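Local structure of protocadherin-19 isoform 1 (Danio rerio, 5CO1) at residues A[149-160]-A[185-194]; A[15-26]-A[61-72]. The protein mediates calcium-dependent cell adhesion, weakly on its own but robustly and homophilically in complex with the cadherin cdh2, and is essential for early neurulation in the anterior neural plate. All coordinates share one frame; numbering follows the deposited sequence.

Contact 1: residues A[149-160]-A[185-194]; sequences KVQCRLQGNVPF and YNLTILAEDS. With CA (calcium ion), chain G.
An antiparallel strand pair at the border of a cadherin beta-sandwich sheet joins edge strand 150-155 to strand 185-193 beside a calcium site. Glu192 N donates to Gln151 O (2.9 Å), Leu190 N to Arg153 O, and Gln155 N to Thr188 O. Leu154 turns inward from this pairing, its CD1 reaching Ile189 CG1 and Leu187 CD1, and it also packs on Leu171 of strand 168-173 in the facing sheet. Thr188 and Gln155 share the other face with Leu190, and the extended Gln155 side chain slants across Leu190, NE2 being 3.9 Å from Leu190 CD2.

Beyond the strand, the chain folds back so that Phe160 meets Tyr185 in a T-shaped stack. The edge of Phe160 leads with CE1 onto one face of the tyrosine, the planes standing at 89° and the centroids 5.1 Å apart. Pro159 adds its CD against Tyr185 CE2 (3.5 Å), while Leu187 CD2 touches both Phe160 CD1 and Val158 CG2. At the far end Ser194 OG donates to Lys149 O from above the carbonyl plane. Next to it, the backbone N atoms of Gly195 and Leu199 hold Asp193 OD1, while OD2 of Asp193 (chi1 75°) binds the calcium ion at 2.6 Å.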
loop_
_atom_site.group_PDB
_atom_site.type_symbol
_atom_site.label_atom_id
_atom_site.label_comp_id
_atom_site.label_asym_id
_atom_site.label_seq_id
_atom_site.Cartn_x
_atom_site.Cartn_y
_atom_site.Cartn_z
ATOM N N LYS A 149 5.613 5.534 5.886
ATOM C CA LYS A 149 6.853 6.232 6.302
ATOM C C LYS A 149 7.907 5.265 6.811
ATOM O O LYS A 149 7.721 4.649 7.838
ATOM C CB LYS A 149 6.601 7.235 7.441
ATOM C CG LYS A 149 5.867 8.510 7.045
ATOM C CD LYS A 149 6.794 9.727 6.983
ATOM C CE LYS A 149 6.384 10.703 5.879
ATOM N NZ LYS A 149 4.902 10.897 5.776
ATOM N N VAL A 150 9.090 5.340 6.228
ATOM C CA VAL A 150 10.127 4.353 6.417
ATOM C C VAL A 150 11.391 4.997 6.941
ATOM O O VAL A 150 11.571 6.175 6.811
ATOM C CB VAL A 150 10.444 3.699 5.075
ATOM C CG1 VAL A 150 11.684 2.823 5.163
ATOM C CG2 VAL A 150 9.242 2.899 4.628
ATOM N N GLN A 151 12.280 4.199 7.501
ATOM C CA GLN A 151 13.471 4.695 8.179
ATOM C C GLN A 151 14.490 3.583 8.157
ATOM O O GLN A 151 14.146 2.436 8.257
ATOM C CB GLN A 151 13.116 5.029 9.619
ATOM C CG GLN A 151 14.190 5.791 10.342
ATOM C CD GLN A 151 13.628 6.685 11.429
ATOM O OE1 GLN A 151 12.513 6.471 11.938
ATOM N NE2 GLN A 151 14.392 7.717 11.778
ATOM N N CYS A 152 15.742 3.891 7.944
ATOM C CA CYS A 152 16.704 2.820 7.778
ATOM C C CYS A 152 18.086 3.221 8.232
ATOM O O CYS A 152 18.277 4.269 8.835
ATOM C CB CYS A 152 16.709 2.311 6.332
ATOM S SG CYS A 152 17.263 3.514 5.117
ATOM N N ARG A 153 19.014 2.296 8.079
ATOM C CA ARG A 153 20.091 2.145 9.015
ATOM C C ARG A 153 21.003 1.065 8.496
ATOM O O ARG A 153 20.559 -0.024 8.138
ATOM C CB ARG A 153 19.538 1.700 10.357
ATOM C CG ARG A 153 20.339 2.163 11.552
ATOM C CD ARG A 153 20.051 1.258 12.725
ATOM N NE ARG A 153 21.089 0.265 12.862
ATOM C CZ ARG A 153 21.225 -0.528 13.911
ATOM N NH1 ARG A 153 20.335 -0.501 14.891
ATOM N NH2 ARG A 153 22.251 -1.368 13.968
ATOM N N LEU A 154 22.287 1.381 8.494
ATOM C CA LEU A 154 23.332 0.459 8.083
ATOM C C LEU A 154 23.734 -0.364 9.294
ATOM O O LEU A 154 23.786 0.151 10.417
ATOM C CB LEU A 154 24.521 1.281 7.588
ATOM C CG LEU A 154 25.560 0.684 6.655
ATOM C CD1 LEU A 154 24.977 -0.156 5.533
ATOM C CD2 LEU A 154 26.341 1.857 6.094
ATOM N N GLN A 155 23.962 -1.653 9.076
ATOM C CA GLN A 155 24.256 -2.572 10.174
ATOM C C GLN A 155 25.585 -3.258 9.947
ATOM O O GLN A 155 26.131 -3.230 8.841
ATOM C CB GLN A 155 23.154 -3.627 10.314
ATOM C CG GLN A 155 22.385 -3.561 11.618
ATOM C CD GLN A 155 21.355 -4.659 11.720
ATOM O OE1 GLN A 155 20.965 -5.239 10.706
ATOM N NE2 GLN A 155 20.908 -4.961 12.946
ATOM N N GLY A 156 26.076 -3.907 10.997
ATOM C CA GLY A 156 27.507 -4.101 11.179
ATOM C C GLY A 156 28.175 -2.751 11.306
ATOM O O GLY A 156 27.585 -1.725 10.961
ATOM N N ASN A 157 29.403 -2.730 11.794
ATOM C CA ASN A 157 30.214 -1.546 11.603
ATOM C C ASN A 157 31.450 -1.764 10.716
ATOM O O ASN A 157 32.056 -2.842 10.666
ATOM C CB ASN A 157 30.513 -0.825 12.928
ATOM C CG ASN A 157 31.685 -1.419 13.675
ATOM O OD1 ASN A 157 31.703 -2.612 13.974
ATOM N ND2 ASN A 157 32.640 -0.574 14.042
ATOM N N VAL A 158 31.714 -0.729 9.928
ATOM C CA VAL A 158 32.296 -0.836 8.600
ATOM C C VAL A 158 32.601 0.592 8.155
ATOM O O VAL A 158 32.068 1.563 8.703
ATOM C CB VAL A 158 31.354 -1.514 7.558
ATOM C CG1 VAL A 158 31.328 -3.027 7.734
ATOM C CG2 VAL A 158 29.944 -0.933 7.599
ATOM N N PRO A 159 33.477 0.733 7.171
ATOM C CA PRO A 159 34.010 2.032 6.876
ATOM C C PRO A 159 33.132 2.774 5.882
ATOM O O PRO A 159 33.630 3.576 5.081
ATOM C CB PRO A 159 35.344 1.692 6.251
ATOM C CG PRO A 159 35.064 0.425 5.499
ATOM C CD PRO A 159 34.010 -0.301 6.269
ATOM N N PHE A 160 31.835 2.484 5.911
ATOM C CA PHE A 160 30.861 3.277 5.174
ATOM C C PHE A 160 29.853 3.866 6.152
ATOM O O PHE A 160 29.896 3.574 7.346
ATOM C CB PHE A 160 30.156 2.409 4.136
ATOM C CG PHE A 160 31.086 1.566 3.325
ATOM C CD1 PHE A 160 31.452 0.308 3.754
ATOM C CD2 PHE A 160 31.628 2.043 2.148
ATOM C CE1 PHE A 160 32.302 -0.481 2.998
ATOM C CE2 PHE A 160 32.471 1.259 1.384
ATOM C CZ PHE A 160 32.812 -0.001 1.809
ATOM N N TYR A 185 33.257 -6.232 0.818
ATOM C CA TYR A 185 32.430 -6.091 2.013
ATOM C C TYR A 185 31.044 -6.710 1.832
ATOM O O TYR A 185 30.518 -6.780 0.713
ATOM C CB TYR A 185 32.293 -4.622 2.370
ATOM C CG TYR A 185 33.541 -4.023 2.955
ATOM C CD1 TYR A 185 34.510 -3.462 2.145
ATOM C CD2 TYR A 185 33.729 -3.973 4.329
ATOM C CE1 TYR A 185 35.641 -2.868 2.689
ATOM C CE2 TYR A 185 34.850 -3.381 4.883
ATOM C CZ TYR A 185 35.808 -2.829 4.060
ATOM O OH TYR A 185 36.934 -2.262 4.612
ATOM N N ASN A 186 30.464 -7.177 2.935
ATOM C CA ASN A 186 29.029 -7.397 2.985
ATOM C C ASN A 186 28.292 -6.430 3.912
ATOM O O ASN A 186 28.431 -6.456 5.138
ATOM C CB ASN A 186 28.707 -8.847 3.302
ATOM C CG ASN A 186 27.784 -9.457 2.271
ATOM O OD1 ASN A 186 28.249 -9.979 1.259
ATOM N ND2 ASN A 186 26.476 -9.245 2.437
ATOM N N LEU A 187 27.521 -5.550 3.284
ATOM C CA LEU A 187 26.720 -4.560 3.985
ATOM C C LEU A 187 25.280 -5.010 4.120
ATOM O O LEU A 187 24.671 -5.517 3.165
ATOM C CB LEU A 187 26.724 -3.256 3.196
ATOM C CG LEU A 187 28.068 -2.574 2.995
ATOM C CD1 LEU A 187 27.808 -1.130 2.597
ATOM C CD2 LEU A 187 28.949 -2.640 4.239
ATOM N N THR A 188 24.683 -4.671 5.249
ATOM C CA THR A 188 23.266 -4.940 5.445
ATOM C C THR A 188 22.559 -3.637 5.729
ATOM O O THR A 188 22.909 -2.904 6.655
ATOM C CB THR A 188 23.020 -5.910 6.618
ATOM O OG1 THR A 188 23.613 -5.369 7.803
ATOM C CG2 THR A 188 23.634 -7.281 6.343
ATOM N N ILE A 189 21.517 -3.374 4.963
ATOM C CA ILE A 189 20.594 -2.315 5.327
ATOM C C ILE A 189 19.325 -2.867 5.954
ATOM O O ILE A 189 18.631 -3.672 5.344
ATOM C CB ILE A 189 20.234 -1.483 4.105
ATOM C CG1 ILE A 189 21.547 -1.162 3.364
ATOM C CG2 ILE A 189 19.410 -0.281 4.547
ATOM C CD1 ILE A 189 21.592 0.140 2.605
ATOM N N LEU A 190 19.006 -2.359 7.143
ATOM C CA LEU A 190 17.763 -2.682 7.854
ATOM C C LEU A 190 16.797 -1.519 7.750
ATOM O O LEU A 190 17.160 -0.398 8.065
ATOM C CB LEU A 190 18.100 -2.935 9.324
ATOM C CG LEU A 190 16.990 -3.220 10.324
ATOM C CD1 LEU A 190 16.236 -4.506 9.996
ATOM C CD2 LEU A 190 17.603 -3.284 11.713
ATOM N N ALA A 191 15.553 -1.795 7.378
ATOM C CA ALA A 191 14.526 -0.758 7.251
ATOM C C ALA A 191 13.249 -1.049 8.076
ATOM O O ALA A 191 12.797 -2.170 8.129
ATOM C CB ALA A 191 14.160 -0.594 5.777
ATOM N N GLU A 192 12.598 -0.002 8.579
ATOM C CA GLU A 192 11.412 -0.156 9.389
ATOM C C GLU A 192 10.430 0.969 9.092
ATOM O O GLU A 192 10.781 2.155 9.126
ATOM C CB GLU A 192 11.757 -0.193 10.893
ATOM C CG GLU A 192 10.608 -0.624 11.826
ATOM C CD GLU A 192 11.022 -0.856 13.297
ATOM O OE1 GLU A 192 10.509 -1.812 13.949
ATOM O OE2 GLU A 192 11.862 -0.091 13.823
ATOM N N ASP A 193 9.173 0.574 8.896
ATOM C CA ASP A 193 8.102 1.503 8.680
ATOM C C ASP A 193 7.484 1.830 10.009
ATOM O O ASP A 193 7.947 1.350 11.020
ATOM C CB ASP A 193 7.087 0.926 7.701
ATOM C CG ASP A 193 6.212 -0.141 8.316
ATOM O OD1 ASP A 193 5.947 -0.045 9.543
ATOM O OD2 ASP A 193 5.729 -1.014 7.543
ATOM N N SER A 194 6.524 2.738 10.033
ATOM C CA SER A 194 6.074 3.319 11.286
ATOM C C SER A 194 4.613 3.001 11.544
ATOM O O SER A 194 3.932 3.700 12.293
ATOM C CB SER A 194 6.297 4.820 11.251
ATOM O OG SER A 194 7.606 5.073 10.787
HETATM CA CA CA G . 4.273 -0.565 5.423
#

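Contact 2: residues A[15-26]-A[61-72]. With CA (calcium ion), chain H; CA (calcium ion), chain E; CA (calcium ion), chain F.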
loop_
_atom_site.group_PDB
_atom_site.type_symbol
_atom_site.label_atom_id
_atom_site.label_comp_id
_atom_site.label_asym_id
_atom_site.label_seq_id
_atom_site.Cartn_x
_atom_site.Cartn_y
_atom_site.Cartn_z
ATOM N N GLU A 15 -9.299 -2.718 4.677
ATOM C CA GLU A 15 -8.794 -3.554 3.610
ATOM C C GLU A 15 -8.560 -4.934 4.159
ATOM O O GLU A 15 -8.415 -5.101 5.365
ATOM C CB GLU A 15 -7.533 -3.003 2.946
ATOM C CG GLU A 15 -6.257 -3.076 3.745
ATOM C CD GLU A 15 -5.075 -2.602 2.931
ATOM O OE1 GLU A 15 -4.969 -3.015 1.749
ATOM O OE2 GLU A 15 -4.302 -1.759 3.437
ATOM N N ASN A 16 -8.769 -5.904 3.271
ATOM C CA ASN A 16 -8.559 -7.327 3.528
ATOM C C ASN A 16 -9.660 -7.893 4.402
ATOM O O ASN A 16 -9.548 -8.982 4.943
ATOM C CB ASN A 16 -7.182 -7.583 4.127
ATOM C CG ASN A 16 -6.038 -7.114 3.208
ATOM O OD1 ASN A 16 -6.163 -7.074 1.974
ATOM N ND2 ASN A 16 -4.914 -6.738 3.822
ATOM N N SER A 17 -10.749 -7.152 4.515
ATOM C CA SER A 17 -11.891 -7.623 5.234
ATOM C C SER A 17 -12.313 -8.994 4.685
ATOM O O SER A 17 -12.227 -9.260 3.483
ATOM C CB SER A 17 -13.050 -6.618 5.129
ATOM O OG SER A 17 -12.848 -5.509 5.999
ATOM N N PRO A 18 -12.753 -9.883 5.584
ATOM C CA PRO A 18 -13.190 -11.186 5.143
ATOM C C PRO A 18 -14.414 -11.067 4.270
ATOM O O PRO A 18 -15.275 -10.210 4.505
ATOM C CB PRO A 18 -13.553 -11.894 6.441
ATOM C CG PRO A 18 -12.751 -11.211 7.481
ATOM C CD PRO A 18 -12.736 -9.776 7.053
ATOM N N ILE A 19 -14.501 -11.982 3.313
ATOM C CA ILE A 19 -15.712 -12.225 2.547
ATOM C C ILE A 19 -16.933 -12.368 3.454
ATOM O O ILE A 19 -16.845 -12.897 4.582
ATOM C CB ILE A 19 -15.533 -13.455 1.616
ATOM C CG1 ILE A 19 -15.795 -13.069 0.163
ATOM C CG2 ILE A 19 -16.396 -14.635 2.037
ATOM C CD1 ILE A 19 -14.673 -12.253 -0.427
ATOM N N ASN A 20 -18.033 -11.780 2.984
ATOM C CA ASN A 20 -19.274 -11.615 3.760
ATOM C C ASN A 20 -19.302 -10.576 4.896
ATOM O O ASN A 20 -20.303 -10.454 5.591
ATOM C CB ASN A 20 -19.788 -12.972 4.262
ATOM C CG ASN A 20 -20.653 -13.676 3.229
ATOM O OD1 ASN A 20 -21.768 -13.231 2.923
ATOM N ND2 ASN A 20 -20.124 -14.749 2.647
ATOM N N THR A 21 -18.255 -9.769 5.020
ATOM C CA THR A 21 -18.268 -8.654 5.949
ATOM C C THR A 21 -19.422 -7.683 5.608
ATOM O O THR A 21 -19.703 -7.381 4.436
ATOM C CB THR A 21 -16.886 -7.957 5.918
ATOM O OG1 THR A 21 -15.894 -8.808 6.522
ATOM C CG2 THR A 21 -16.912 -6.642 6.629
ATOM N N LEU A 22 -20.167 -7.259 6.619
ATOM C CA LEU A 22 -21.236 -6.286 6.368
ATOM C C LEU A 22 -20.640 -4.941 5.964
ATOM O O LEU A 22 -19.604 -4.536 6.462
ATOM C CB LEU A 22 -22.118 -6.102 7.594
ATOM C CG LEU A 22 -23.138 -4.955 7.514
ATOM C CD1 LEU A 22 -24.296 -5.328 6.599
ATOM C CD2 LEU A 22 -23.634 -4.542 8.896
ATOM N N VAL A 23 -21.251 -4.307 4.977
ATOM C CA VAL A 23 -20.836 -2.992 4.542
ATOM C C VAL A 23 -21.940 -2.005 4.868
ATOM O O VAL A 23 -21.711 -1.050 5.609
ATOM C CB VAL A 23 -20.615 -2.969 3.030
ATOM C CG1 VAL A 23 -20.526 -1.532 2.529
ATOM C CG2 VAL A 23 -19.385 -3.796 2.675
ATOM N N ILE A 24 -23.154 -2.274 4.367
ATOM C CA ILE A 24 -24.315 -1.535 4.830
ATOM C C ILE A 24 -25.626 -2.232 4.508
ATOM O O ILE A 24 -25.712 -3.014 3.576
ATOM C CB ILE A 24 -24.290 -0.094 4.279
ATOM C CG1 ILE A 24 -25.404 0.741 4.880
ATOM C CG2 ILE A 24 -24.346 -0.045 2.751
ATOM C CD1 ILE A 24 -25.181 2.226 4.703
ATOM N N ASP A 25 -26.609 -2.035 5.368
ATOM C CA ASP A 25 -27.966 -2.550 5.175
ATOM C C ASP A 25 -28.875 -1.373 4.738
ATOM O O ASP A 25 -29.078 -0.412 5.485
ATOM C CB ASP A 25 -28.437 -3.189 6.490
ATOM C CG ASP A 25 -29.857 -3.814 6.415
ATOM O OD1 ASP A 25 -30.557 -3.783 5.365
ATOM O OD2 ASP A 25 -30.291 -4.307 7.480
ATOM N N LEU A 26 -29.238 -1.357 3.457
ATOM C CA LEU A 26 -29.981 -0.235 2.901
ATOM C C LEU A 26 -31.475 -0.433 3.091
ATOM O O LEU A 26 -31.951 -1.554 3.268
ATOM C CB LEU A 26 -29.653 -0.053 1.422
ATOM C CG LEU A 26 -28.225 0.312 1.055
ATOM C CD1 LEU A 26 -28.082 0.354 -0.446
ATOM C CD2 LEU A 26 -27.805 1.663 1.606
ATOM N N THR A 61 -33.226 -7.788 0.835
ATOM C CA THR A 61 -32.977 -6.980 2.051
ATOM C C THR A 61 -32.244 -5.649 1.785
ATOM O O THR A 61 -32.253 -4.750 2.634
ATOM C CB THR A 61 -32.108 -7.754 3.051
ATOM O OG1 THR A 61 -31.019 -8.371 2.354
ATOM C CG2 THR A 61 -32.913 -8.807 3.747
ATOM N N GLY A 62 -31.565 -5.562 0.639
ATOM C CA GLY A 62 -30.647 -4.458 0.343
ATOM C C GLY A 62 -29.390 -4.406 1.200
ATOM O O GLY A 62 -28.843 -3.339 1.443
ATOM N N VAL A 63 -28.944 -5.556 1.681
ATOM C CA VAL A 63 -27.701 -5.639 2.421
ATOM C C VAL A 63 -26.538 -5.823 1.456
ATOM O O VAL A 63 -26.524 -6.767 0.686
ATOM C CB VAL A 63 -27.748 -6.796 3.440
ATOM C CG1 VAL A 63 -26.374 -7.403 3.643
ATOM C CG2 VAL A 63 -28.303 -6.302 4.775
ATOM N N ILE A 64 -25.575 -4.904 1.481
ATOM C CA ILE A 64 -24.338 -5.050 0.691
ATOM C C ILE A 64 -23.257 -5.668 1.569
ATOM O O ILE A 64 -23.155 -5.362 2.749
ATOM C CB ILE A 64 -23.828 -3.692 0.155
ATOM C CG1 ILE A 64 -24.821 -3.041 -0.810
ATOM C CG2 ILE A 64 -22.507 -3.849 -0.549
ATOM C CD1 ILE A 64 -24.585 -1.555 -0.985
ATOM N N THR A 65 -22.512 -6.602 1.002
ATOM C CA THR A 65 -21.446 -7.308 1.716
ATOM C C THR A 65 -20.222 -7.265 0.844
ATOM O O THR A 65 -20.317 -6.996 -0.362
ATOM C CB THR A 65 -21.772 -8.792 2.001
ATOM O OG1 THR A 65 -22.464 -9.375 0.883
ATOM C CG2 THR A 65 -22.640 -8.914 3.250
ATOM N N VAL A 66 -19.071 -7.445 1.478
ATOM C CA VAL A 66 -17.836 -7.649 0.751
ATOM C C VAL A 66 -17.877 -8.981 -0.018
ATOM O O VAL A 66 -18.374 -9.978 0.494
ATOM C CB VAL A 66 -16.628 -7.615 1.713
ATOM C CG1 VAL A 66 -15.341 -7.873 0.944
ATOM C CG2 VAL A 66 -16.558 -6.264 2.416
ATOM N N ASN A 67 -17.444 -8.953 -1.275
ATOM C CA ASN A 67 -17.498 -10.146 -2.141
ATOM C C ASN A 67 -16.176 -10.579 -2.762
ATOM O O ASN A 67 -16.070 -11.688 -3.277
ATOM C CB ASN A 67 -18.514 -9.959 -3.267
ATOM C CG ASN A 67 -19.052 -11.288 -3.796
ATOM O OD1 ASN A 67 -19.440 -12.172 -3.024
ATOM N ND2 ASN A 67 -19.089 -11.426 -5.119
ATOM N N GLY A 68 -15.175 -9.710 -2.735
ATOM C CA GLY A 68 -13.844 -10.094 -3.177
ATOM C C GLY A 68 -12.801 -9.410 -2.329
ATOM O O GLY A 68 -13.136 -8.748 -1.356
ATOM N N VAL A 69 -11.538 -9.532 -2.716
ATOM C CA VAL A 69 -10.465 -9.069 -1.870
ATOM C C VAL A 69 -10.252 -7.579 -2.022
ATOM O O VAL A 69 -9.749 -7.139 -3.051
ATOM C CB VAL A 69 -9.148 -9.783 -2.179
ATOM C CG1 VAL A 69 -8.061 -9.270 -1.255
ATOM C CG2 VAL A 69 -9.319 -11.282 -2.004
ATOM N N LEU A 70 -10.488 -6.842 -0.932
ATOM C CA LEU A 70 -10.374 -5.387 -0.907
ATOM C C LEU A 70 -8.963 -4.951 -0.605
ATOM O O LEU A 70 -8.493 -5.144 0.520
ATOM C CB LEU A 70 -11.250 -4.814 0.190
ATOM C CG LEU A 70 -12.744 -4.804 -0.044
ATOM C CD1 LEU A 70 -13.399 -4.193 1.168
ATOM C CD2 LEU A 70 -13.108 -4.018 -1.286
ATOM N N ASP A 71 -8.321 -4.280 -1.566
ATOM C CA ASP A 71 -6.924 -3.891 -1.436
ATOM C C ASP A 71 -6.816 -2.402 -1.606
ATOM O O ASP A 71 -7.132 -1.886 -2.674
ATOM C CB ASP A 71 -6.077 -4.612 -2.471
ATOM C CG ASP A 71 -4.587 -4.274 -2.377
ATOM O OD1 ASP A 71 -4.140 -3.571 -1.445
ATOM O OD2 ASP A 71 -3.853 -4.714 -3.281
ATOM N N HIS A 72 -6.481 -1.707 -0.515
ATOM C CA HIS A 72 -6.267 -0.258 -0.546
ATOM C C HIS A 72 -5.239 0.155 -1.603
ATOM O O HIS A 72 -5.315 1.256 -2.170
ATOM C CB HIS A 72 -5.777 0.234 0.815
ATOM C CG HIS A 72 -5.402 1.678 0.835
ATOM N ND1 HIS A 72 -6.297 2.672 1.147
ATOM C CD2 HIS A 72 -4.226 2.296 0.592
ATOM C CE1 HIS A 72 -5.683 3.843 1.133
ATOM N NE2 HIS A 72 -4.418 3.640 0.807
HETATM CA CA CA H . -32.755 -3.516 4.445
HETATM CA CA CA E . -3.150 -4.224 0.628
HETATM CA CA CA F . -2.076 -1.351 3.130
HETATM O O HOH W 1 -1.181 -4.928 -0.533
HETATM O O HOH W 2 -4.399 -5.998 -0.003
HETATM O O HOH W 3 -32.929 -2.237 6.043
HETATM O O HOH W 4 -34.763 -3.078 3.323
#
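Glu15 OE1 is gripped by a calcium ion at 2.5 Å and by the backbone N of His72, which donates to it at 3.0 Å from well above the carboxylate plane. Its twin OE2 binds a second calcium ion at 2.3 Å, and the carboxylate thus bridges two metals. Asp71 OD1 shares the first ion with OE1, and Glu73 and Asp107 complete its protein ligands. Just behind Glu15, Asn16 N bonds to Leu70 O, tying the two segments together beside the metals.

Farther on, a type II turn from Pro18 to Thr21, closed by the bond from Thr21 N to Pro18 O, sets Ile19 beside the backbone of Asn67, and Asn20 N donates across the contact to Val66 O. Strands 22-25 and 63-66 then pair antiparallel through a classic beta bulge: Val23 N gives Ile64 O a 3.1 Å bond and Ile24 N a weak one, while Ile64 N returns a bond to Ile24 O (2.8 Å). Ile24 and Ile64 lie side by side and point the same way, CG2 to CD1, and Leu26 CD1 joins that same Ile64 CD1.

Asp25, extended with CG anti to the backbone N (chi1 -178°), brings OD1 to a third calcium ion at 2.4 Å, where Leu26 O, Thr61 O and two waters also bind. Val63 CG2 packs against the carboxylate carbon of Asp25. The bridging glutamate and its two ions are characteristic of the calcium-filled linker between cadherin repeats.

From the N terminus, contact 2 comes first: residues 15-26 leave strand 8-14 and are met again by 61-72, closing a loop of 34 intervening residues and joining edge strand 22-25 to strand 63-66 in the three-stranded sheet of the first cadherin domain. Contact 1 follows in series in the second domain, closing a shorter loop of 24 residues and joining edge strand 150-155 to strand 184-193 in the sheet that also holds 200-210 and 123-125. The two loops neither nest nor cross, and their centres lie about 40 Å apart. Between them runs the calcium-binding linker, where Asp143 shares one ion with Glu15 of contact 2 and another with Asp193 of contact 1.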